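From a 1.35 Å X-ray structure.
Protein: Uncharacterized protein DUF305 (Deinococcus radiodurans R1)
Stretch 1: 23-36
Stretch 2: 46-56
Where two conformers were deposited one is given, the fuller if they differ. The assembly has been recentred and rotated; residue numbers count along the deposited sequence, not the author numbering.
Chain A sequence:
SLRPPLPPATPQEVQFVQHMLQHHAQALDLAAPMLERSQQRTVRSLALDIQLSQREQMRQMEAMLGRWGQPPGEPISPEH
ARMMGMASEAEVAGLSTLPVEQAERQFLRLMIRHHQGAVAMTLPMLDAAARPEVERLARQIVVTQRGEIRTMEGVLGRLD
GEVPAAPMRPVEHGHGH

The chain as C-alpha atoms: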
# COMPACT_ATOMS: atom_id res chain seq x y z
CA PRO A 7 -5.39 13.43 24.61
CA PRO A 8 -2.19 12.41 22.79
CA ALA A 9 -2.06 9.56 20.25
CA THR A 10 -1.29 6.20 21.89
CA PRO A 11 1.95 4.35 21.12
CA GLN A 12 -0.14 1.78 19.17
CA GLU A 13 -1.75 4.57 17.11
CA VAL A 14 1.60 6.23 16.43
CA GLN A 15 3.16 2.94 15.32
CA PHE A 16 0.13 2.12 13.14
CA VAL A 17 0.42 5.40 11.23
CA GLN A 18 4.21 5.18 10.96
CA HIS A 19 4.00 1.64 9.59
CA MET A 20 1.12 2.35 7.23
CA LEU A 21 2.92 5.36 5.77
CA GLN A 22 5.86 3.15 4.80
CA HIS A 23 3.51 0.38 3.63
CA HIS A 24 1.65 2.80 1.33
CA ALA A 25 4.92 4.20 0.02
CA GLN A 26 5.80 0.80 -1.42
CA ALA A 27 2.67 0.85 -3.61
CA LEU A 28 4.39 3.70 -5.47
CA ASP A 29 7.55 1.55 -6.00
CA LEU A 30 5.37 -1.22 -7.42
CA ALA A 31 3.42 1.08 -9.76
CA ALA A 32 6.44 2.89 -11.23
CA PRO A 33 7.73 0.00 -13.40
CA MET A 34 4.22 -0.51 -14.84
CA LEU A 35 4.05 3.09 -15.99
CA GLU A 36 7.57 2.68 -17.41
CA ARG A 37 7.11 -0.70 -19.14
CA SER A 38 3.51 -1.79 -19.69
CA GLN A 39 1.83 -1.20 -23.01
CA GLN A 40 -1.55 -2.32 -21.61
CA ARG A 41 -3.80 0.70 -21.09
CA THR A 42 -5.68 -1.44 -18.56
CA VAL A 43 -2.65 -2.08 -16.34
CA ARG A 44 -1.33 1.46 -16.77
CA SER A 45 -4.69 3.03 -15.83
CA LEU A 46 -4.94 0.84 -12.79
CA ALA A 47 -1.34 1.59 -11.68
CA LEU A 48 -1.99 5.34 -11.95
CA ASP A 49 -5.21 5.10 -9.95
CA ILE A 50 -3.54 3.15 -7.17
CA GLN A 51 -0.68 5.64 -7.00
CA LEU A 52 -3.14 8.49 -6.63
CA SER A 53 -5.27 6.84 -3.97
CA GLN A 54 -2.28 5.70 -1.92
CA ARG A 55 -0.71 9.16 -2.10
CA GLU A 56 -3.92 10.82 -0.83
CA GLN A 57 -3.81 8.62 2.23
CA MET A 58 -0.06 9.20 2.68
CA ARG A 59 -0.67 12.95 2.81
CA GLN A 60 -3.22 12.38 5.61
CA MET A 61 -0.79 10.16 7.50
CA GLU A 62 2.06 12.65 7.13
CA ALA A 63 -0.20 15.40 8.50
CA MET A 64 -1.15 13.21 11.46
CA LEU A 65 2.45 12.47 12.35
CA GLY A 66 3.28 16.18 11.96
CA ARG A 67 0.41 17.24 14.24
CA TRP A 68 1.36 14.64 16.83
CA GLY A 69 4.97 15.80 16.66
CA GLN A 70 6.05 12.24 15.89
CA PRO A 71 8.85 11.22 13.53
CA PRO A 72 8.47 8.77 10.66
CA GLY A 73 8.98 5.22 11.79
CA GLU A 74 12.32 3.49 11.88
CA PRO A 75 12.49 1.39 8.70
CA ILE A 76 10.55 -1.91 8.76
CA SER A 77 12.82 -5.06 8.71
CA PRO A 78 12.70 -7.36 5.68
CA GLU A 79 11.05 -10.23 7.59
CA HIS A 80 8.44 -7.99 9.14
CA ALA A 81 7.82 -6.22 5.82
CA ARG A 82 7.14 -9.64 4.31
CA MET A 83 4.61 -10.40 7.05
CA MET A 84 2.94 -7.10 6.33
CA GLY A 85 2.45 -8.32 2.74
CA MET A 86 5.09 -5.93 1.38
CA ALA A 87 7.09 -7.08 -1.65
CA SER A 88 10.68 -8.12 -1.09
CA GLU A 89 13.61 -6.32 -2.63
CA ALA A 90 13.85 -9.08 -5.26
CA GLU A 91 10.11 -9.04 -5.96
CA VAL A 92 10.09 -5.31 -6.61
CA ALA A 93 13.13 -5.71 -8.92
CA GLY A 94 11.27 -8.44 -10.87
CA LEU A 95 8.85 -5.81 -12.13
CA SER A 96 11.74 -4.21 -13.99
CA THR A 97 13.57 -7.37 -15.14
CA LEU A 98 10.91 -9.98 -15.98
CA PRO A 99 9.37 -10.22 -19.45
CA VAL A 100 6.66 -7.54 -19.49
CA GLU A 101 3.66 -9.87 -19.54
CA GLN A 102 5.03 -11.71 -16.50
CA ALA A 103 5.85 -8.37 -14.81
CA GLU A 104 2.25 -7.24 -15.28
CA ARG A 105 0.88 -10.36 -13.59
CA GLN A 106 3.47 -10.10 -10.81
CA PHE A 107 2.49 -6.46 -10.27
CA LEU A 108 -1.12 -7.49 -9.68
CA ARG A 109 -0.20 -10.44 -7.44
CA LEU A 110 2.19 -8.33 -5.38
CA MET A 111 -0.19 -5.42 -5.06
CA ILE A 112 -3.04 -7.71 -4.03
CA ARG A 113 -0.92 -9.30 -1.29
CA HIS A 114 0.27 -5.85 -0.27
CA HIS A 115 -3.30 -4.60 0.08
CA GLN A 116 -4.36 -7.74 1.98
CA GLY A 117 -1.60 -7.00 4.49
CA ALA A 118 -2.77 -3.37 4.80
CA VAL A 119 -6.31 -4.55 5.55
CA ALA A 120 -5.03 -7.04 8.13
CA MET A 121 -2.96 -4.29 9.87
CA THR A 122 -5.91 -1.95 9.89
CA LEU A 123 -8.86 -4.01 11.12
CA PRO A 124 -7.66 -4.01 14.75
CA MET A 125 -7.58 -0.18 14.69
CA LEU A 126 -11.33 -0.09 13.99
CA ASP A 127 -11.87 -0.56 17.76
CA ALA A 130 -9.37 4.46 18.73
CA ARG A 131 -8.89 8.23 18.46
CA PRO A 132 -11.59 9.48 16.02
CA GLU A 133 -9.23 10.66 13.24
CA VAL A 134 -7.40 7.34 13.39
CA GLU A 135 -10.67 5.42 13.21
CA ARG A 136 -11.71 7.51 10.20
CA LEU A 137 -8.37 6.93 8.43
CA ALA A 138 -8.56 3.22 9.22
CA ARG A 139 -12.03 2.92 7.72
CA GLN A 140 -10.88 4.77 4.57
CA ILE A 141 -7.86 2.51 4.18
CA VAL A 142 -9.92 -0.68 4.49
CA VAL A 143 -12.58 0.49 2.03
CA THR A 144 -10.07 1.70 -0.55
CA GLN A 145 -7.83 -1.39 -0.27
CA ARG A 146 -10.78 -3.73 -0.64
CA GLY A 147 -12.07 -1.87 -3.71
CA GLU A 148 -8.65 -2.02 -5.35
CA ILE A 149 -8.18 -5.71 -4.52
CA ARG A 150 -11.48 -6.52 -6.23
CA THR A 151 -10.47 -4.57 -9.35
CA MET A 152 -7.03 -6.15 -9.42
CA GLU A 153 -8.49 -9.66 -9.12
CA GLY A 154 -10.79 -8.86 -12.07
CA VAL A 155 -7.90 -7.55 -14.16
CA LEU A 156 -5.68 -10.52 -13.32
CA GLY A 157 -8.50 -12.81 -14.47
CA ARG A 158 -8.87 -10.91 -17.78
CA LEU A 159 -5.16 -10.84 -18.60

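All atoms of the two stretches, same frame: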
# COMPACT_ATOMS: atom_id res chain seq x y z
N HIS A 23 4.20 1.42 4.41
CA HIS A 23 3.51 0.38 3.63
C HIS A 23 2.91 1.00 2.36
O HIS A 23 3.11 0.49 1.23
CB HIS A 23 2.41 -0.20 4.52
CG HIS A 23 1.94 -1.56 4.11
ND1 HIS A 23 0.99 -1.79 3.13
CD2 HIS A 23 2.28 -2.78 4.59
CE1 HIS A 23 0.79 -3.08 3.01
NE2 HIS A 23 1.56 -3.71 3.89
N HIS A 24 2.20 2.13 2.50
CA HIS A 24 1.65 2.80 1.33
C HIS A 24 2.75 3.23 0.38
O HIS A 24 2.56 3.18 -0.86
CB HIS A 24 0.88 4.03 1.78
CG HIS A 24 -0.57 3.79 2.08
ND1 HIS A 24 -1.03 2.69 2.78
CD2 HIS A 24 -1.66 4.54 1.78
CE1 HIS A 24 -2.35 2.77 2.89
NE2 HIS A 24 -2.75 3.89 2.30
N ALA A 25 3.87 3.72 0.90
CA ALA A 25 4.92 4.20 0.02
C ALA A 25 5.36 3.12 -0.96
O ALA A 25 5.73 3.42 -2.11
CB ALA A 25 6.11 4.69 0.80
N GLN A 26 5.34 1.85 -0.52
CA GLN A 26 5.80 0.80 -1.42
C GLN A 26 4.87 0.64 -2.64
O GLN A 26 5.32 0.20 -3.71
CB GLN A 26 5.96 -0.54 -0.73
CG GLN A 26 6.60 -1.55 -1.68
CD GLN A 26 6.72 -2.92 -1.07
OE1 GLN A 26 5.72 -3.58 -0.81
NE2 GLN A 26 7.94 -3.36 -0.92
N ALA A 27 3.60 0.95 -2.48
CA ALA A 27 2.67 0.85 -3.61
C ALA A 27 3.19 1.70 -4.78
O ALA A 27 3.02 1.37 -5.95
CB ALA A 27 1.23 1.26 -3.20
N LEU A 28 3.81 2.83 -4.45
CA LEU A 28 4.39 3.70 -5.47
C LEU A 28 5.58 3.03 -6.19
O LEU A 28 5.71 3.17 -7.41
CB LEU A 28 4.80 5.04 -4.84
CG LEU A 28 3.75 6.13 -4.58
CD1 LEU A 28 2.32 5.69 -4.37
CD2 LEU A 28 4.19 7.12 -3.48
N ASP A 29 6.40 2.28 -5.45
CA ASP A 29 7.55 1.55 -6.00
C ASP A 29 7.06 0.43 -6.92
O ASP A 29 7.74 0.07 -7.88
CB ASP A 29 8.38 0.88 -4.88
CG ASP A 29 9.11 1.87 -4.00
OD1 ASP A 29 9.38 2.99 -4.45
OD2 ASP A 29 9.43 1.50 -2.84
N LEU A 30 5.92 -0.16 -6.59
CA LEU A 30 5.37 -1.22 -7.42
C LEU A 30 4.74 -0.65 -8.69
O LEU A 30 4.81 -1.25 -9.77
CB LEU A 30 4.33 -2.03 -6.63
CG LEU A 30 4.85 -2.81 -5.42
CD1 LEU A 30 3.66 -3.37 -4.64
CD2 LEU A 30 5.76 -3.93 -5.88
N ALA A 31 4.10 0.51 -8.58
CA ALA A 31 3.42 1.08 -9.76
C ALA A 31 4.39 1.65 -10.80
O ALA A 31 4.11 1.64 -12.01
CB ALA A 31 2.44 2.16 -9.30
N ALA A 32 5.51 2.20 -10.33
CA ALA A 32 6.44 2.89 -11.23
C ALA A 32 6.88 2.04 -12.44
O ALA A 32 6.79 2.51 -13.59
CB ALA A 32 7.65 3.42 -10.45
N PRO A 33 7.35 0.80 -12.22
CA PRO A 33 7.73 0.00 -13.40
C PRO A 33 6.59 -0.31 -14.37
O PRO A 33 6.83 -0.51 -15.56
CB PRO A 33 8.33 -1.28 -12.79
CG PRO A 33 7.96 -1.26 -11.36
CD PRO A 33 7.65 0.12 -10.94
N MET A 34 5.34 -0.32 -13.91
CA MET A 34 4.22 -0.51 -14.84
C MET A 34 4.05 0.69 -15.75
O MET A 34 3.77 0.55 -16.95
CB MET A 34 2.90 -0.78 -14.11
CG MET A 34 2.89 -2.10 -13.38
SD MET A 34 3.14 -3.55 -14.48
CE MET A 34 4.90 -3.87 -14.24
N LEU A 35 4.18 1.88 -15.18
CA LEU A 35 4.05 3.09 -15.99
C LEU A 35 5.23 3.20 -16.95
O LEU A 35 5.09 3.72 -18.06
CB LEU A 35 3.92 4.33 -15.11
CG LEU A 35 2.64 4.23 -14.27
CD1 LEU A 35 2.62 5.26 -13.15
CD2 LEU A 35 1.43 4.35 -15.20
N GLU A 36 6.38 2.67 -16.56
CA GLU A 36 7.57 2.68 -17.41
C GLU A 36 7.51 1.65 -18.53
O GLU A 36 7.92 1.94 -19.67
CB GLU A 36 8.83 2.47 -16.57
CG GLU A 36 10.13 2.36 -17.37
CD GLU A 36 10.50 3.66 -18.06
OE1 GLU A 36 10.02 4.73 -17.62
OE2 GLU A 36 11.27 3.61 -19.04
N LEU A 46 -4.81 1.35 -14.13
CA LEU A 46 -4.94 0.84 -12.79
C LEU A 46 -3.75 1.27 -11.91
O LEU A 46 -3.93 1.70 -10.75
CB LEU A 46 -5.10 -0.67 -12.87
CG LEU A 46 -5.26 -1.40 -11.54
CD1 LEU A 46 -6.43 -0.88 -10.69
CD2 LEU A 46 -5.37 -2.90 -11.80
N ALA A 47 -2.52 1.17 -12.43
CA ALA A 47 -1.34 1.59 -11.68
C ALA A 47 -1.41 3.07 -11.28
O ALA A 47 -1.12 3.45 -10.13
CB ALA A 47 -0.05 1.26 -12.46
N LEU A 48 -1.84 3.91 -12.22
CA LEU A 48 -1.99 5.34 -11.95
C LEU A 48 -3.01 5.60 -10.83
O LEU A 48 -2.77 6.42 -9.91
CB LEU A 48 -2.47 6.05 -13.24
CG LEU A 48 -1.42 6.24 -14.32
CD1 LEU A 48 -2.05 6.45 -15.71
CD2 LEU A 48 -0.53 7.41 -13.95
N ASP A 49 -4.14 4.92 -10.92
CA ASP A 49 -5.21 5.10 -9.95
C ASP A 49 -4.75 4.69 -8.56
O ASP A 49 -5.06 5.34 -7.57
CB ASP A 49 -6.44 4.30 -10.36
CG ASP A 49 -7.15 4.89 -11.56
OD1 ASP A 49 -6.83 6.03 -11.95
OD2 ASP A 49 -8.03 4.20 -12.10
N ILE A 50 -4.00 3.58 -8.49
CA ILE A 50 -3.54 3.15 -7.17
C ILE A 50 -2.51 4.12 -6.61
O ILE A 50 -2.50 4.42 -5.41
CB ILE A 50 -2.98 1.70 -7.25
CG1 ILE A 50 -4.10 0.71 -7.60
CG2 ILE A 50 -2.26 1.33 -5.94
CD1 ILE A 50 -3.59 -0.68 -8.04
N GLN A 51 -1.65 4.65 -7.46
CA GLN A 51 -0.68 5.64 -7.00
C GLN A 51 -1.41 6.84 -6.41
O GLN A 51 -1.06 7.34 -5.33
CB GLN A 51 0.20 6.10 -8.16
CG GLN A 51 1.27 7.08 -7.74
CD GLN A 51 1.80 7.88 -8.90
OE1 GLN A 51 2.35 7.33 -9.86
NE2 GLN A 51 1.64 9.19 -8.83
N LEU A 52 -2.44 7.31 -7.10
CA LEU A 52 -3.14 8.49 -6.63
C LEU A 52 -3.89 8.26 -5.32
O LEU A 52 -3.86 9.09 -4.40
CB LEU A 52 -4.09 8.99 -7.73
CG LEU A 52 -3.34 9.62 -8.92
CD1 LEU A 52 -4.28 9.98 -10.06
CD2 LEU A 52 -2.51 10.85 -8.47
N SER A 53 -4.53 7.11 -5.20
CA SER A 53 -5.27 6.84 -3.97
C SER A 53 -4.34 6.62 -2.80
O SER A 53 -4.60 7.11 -1.68
CB SER A 53 -6.16 5.61 -4.13
OG SER A 53 -5.33 4.47 -4.21
N GLN A 54 -3.23 5.92 -3.01
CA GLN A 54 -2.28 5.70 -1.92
C GLN A 54 -1.65 7.02 -1.49
O GLN A 54 -1.49 7.28 -0.30
CB GLN A 54 -1.21 4.69 -2.34
CG GLN A 54 -1.72 3.26 -2.55
CD GLN A 54 -1.72 2.43 -1.26
OE1 GLN A 54 -0.67 2.02 -0.75
NE2 GLN A 54 -2.91 2.18 -0.73
N ARG A 55 -1.30 7.87 -2.46
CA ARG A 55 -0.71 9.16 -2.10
C ARG A 55 -1.65 10.05 -1.28
O ARG A 55 -1.21 10.76 -0.37
CB ARG A 55 -0.22 9.88 -3.36
CG ARG A 55 1.06 9.29 -3.91
CD ARG A 55 1.45 9.89 -5.24
NE ARG A 55 1.78 11.31 -5.10
CZ ARG A 55 2.37 12.02 -6.05
NH1 ARG A 55 2.73 11.43 -7.18
NH2 ARG A 55 2.63 13.32 -5.86
N GLU A 56 -2.95 10.03 -1.59
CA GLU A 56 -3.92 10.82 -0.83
C GLU A 56 -3.91 10.38 0.63
O GLU A 56 -3.91 11.20 1.54
CB GLU A 56 -5.31 10.63 -1.40
CG GLU A 56 -6.38 11.48 -0.70
CD GLU A 56 -7.81 11.11 -1.11
OE1 GLU A 56 -8.00 10.35 -2.09
OE2 GLU A 56 -8.76 11.60 -0.45
O HOH W 1 -0.69 0.13 2.08

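Two helical segments, 23-36 and 46-56, pack antiparallel, their axes inclined at 159° and 9.0 Å apart at closest approach. No direct hydrogen bond joins them; the fit of side chains does the work, burying 562 Å² in total. The register runs His-24 opposite Gln-54, Leu-28 opposite Gln-51 and Ala-31 opposite Ala-47. At the last pair the backbones come nearest, CA of Ala-31 lying 5.2 Å from CA of Ala-47, and the side chains there are small: Ala-31 CB lies 4.1 Å from Ala-47 CB and 3.9 Å from Ala-47 O. The Ala-47 methyl is a small bump received by a shallow apolar hollow, with Met-34 CB at 3.9 Å and Leu-35 CD2 at 4.4 Å completing the surround; the end of Met-34 then leads away. Leu-35 reaches across beside this alanine, its CD2 pressing against Leu-48 CG at 3.5 Å. Leu-28 starts sideways, but its end turns in: CD1 lies 3.8 Å from Gln-51 CG, and both CD1 and CD2 lie 3.8 Å from Arg-55 CG, so long polar side chains offer their methylenes to a leucine. Ala-27 leaves room for larger neighbours, its CB lying 4.4 Å from Ile-50 CG2 and 3.2 Å from Gln-54 OE1. Gln-54, with chi1 and chi2 both m, folds its amide into the space beside Ala-27 and His-24, and has the largest area covered in either stretch. Its OE1 sits over one face of the His-24 ring, 3.3 Å from His-24 CG, a close van der Waals contact of the amide oxygen with the ring face. Water 1 provides a thin polar link, donating a weak hydrogen bond to Gln-54 OE1 (3.4 Å from the water O) and hydrogen-bonding His-23 ND1 (2.8 Å from the same O). Along the first helix, Pro-33 has no amide hydrogen to bond the preceding turn, and the helix kinks there.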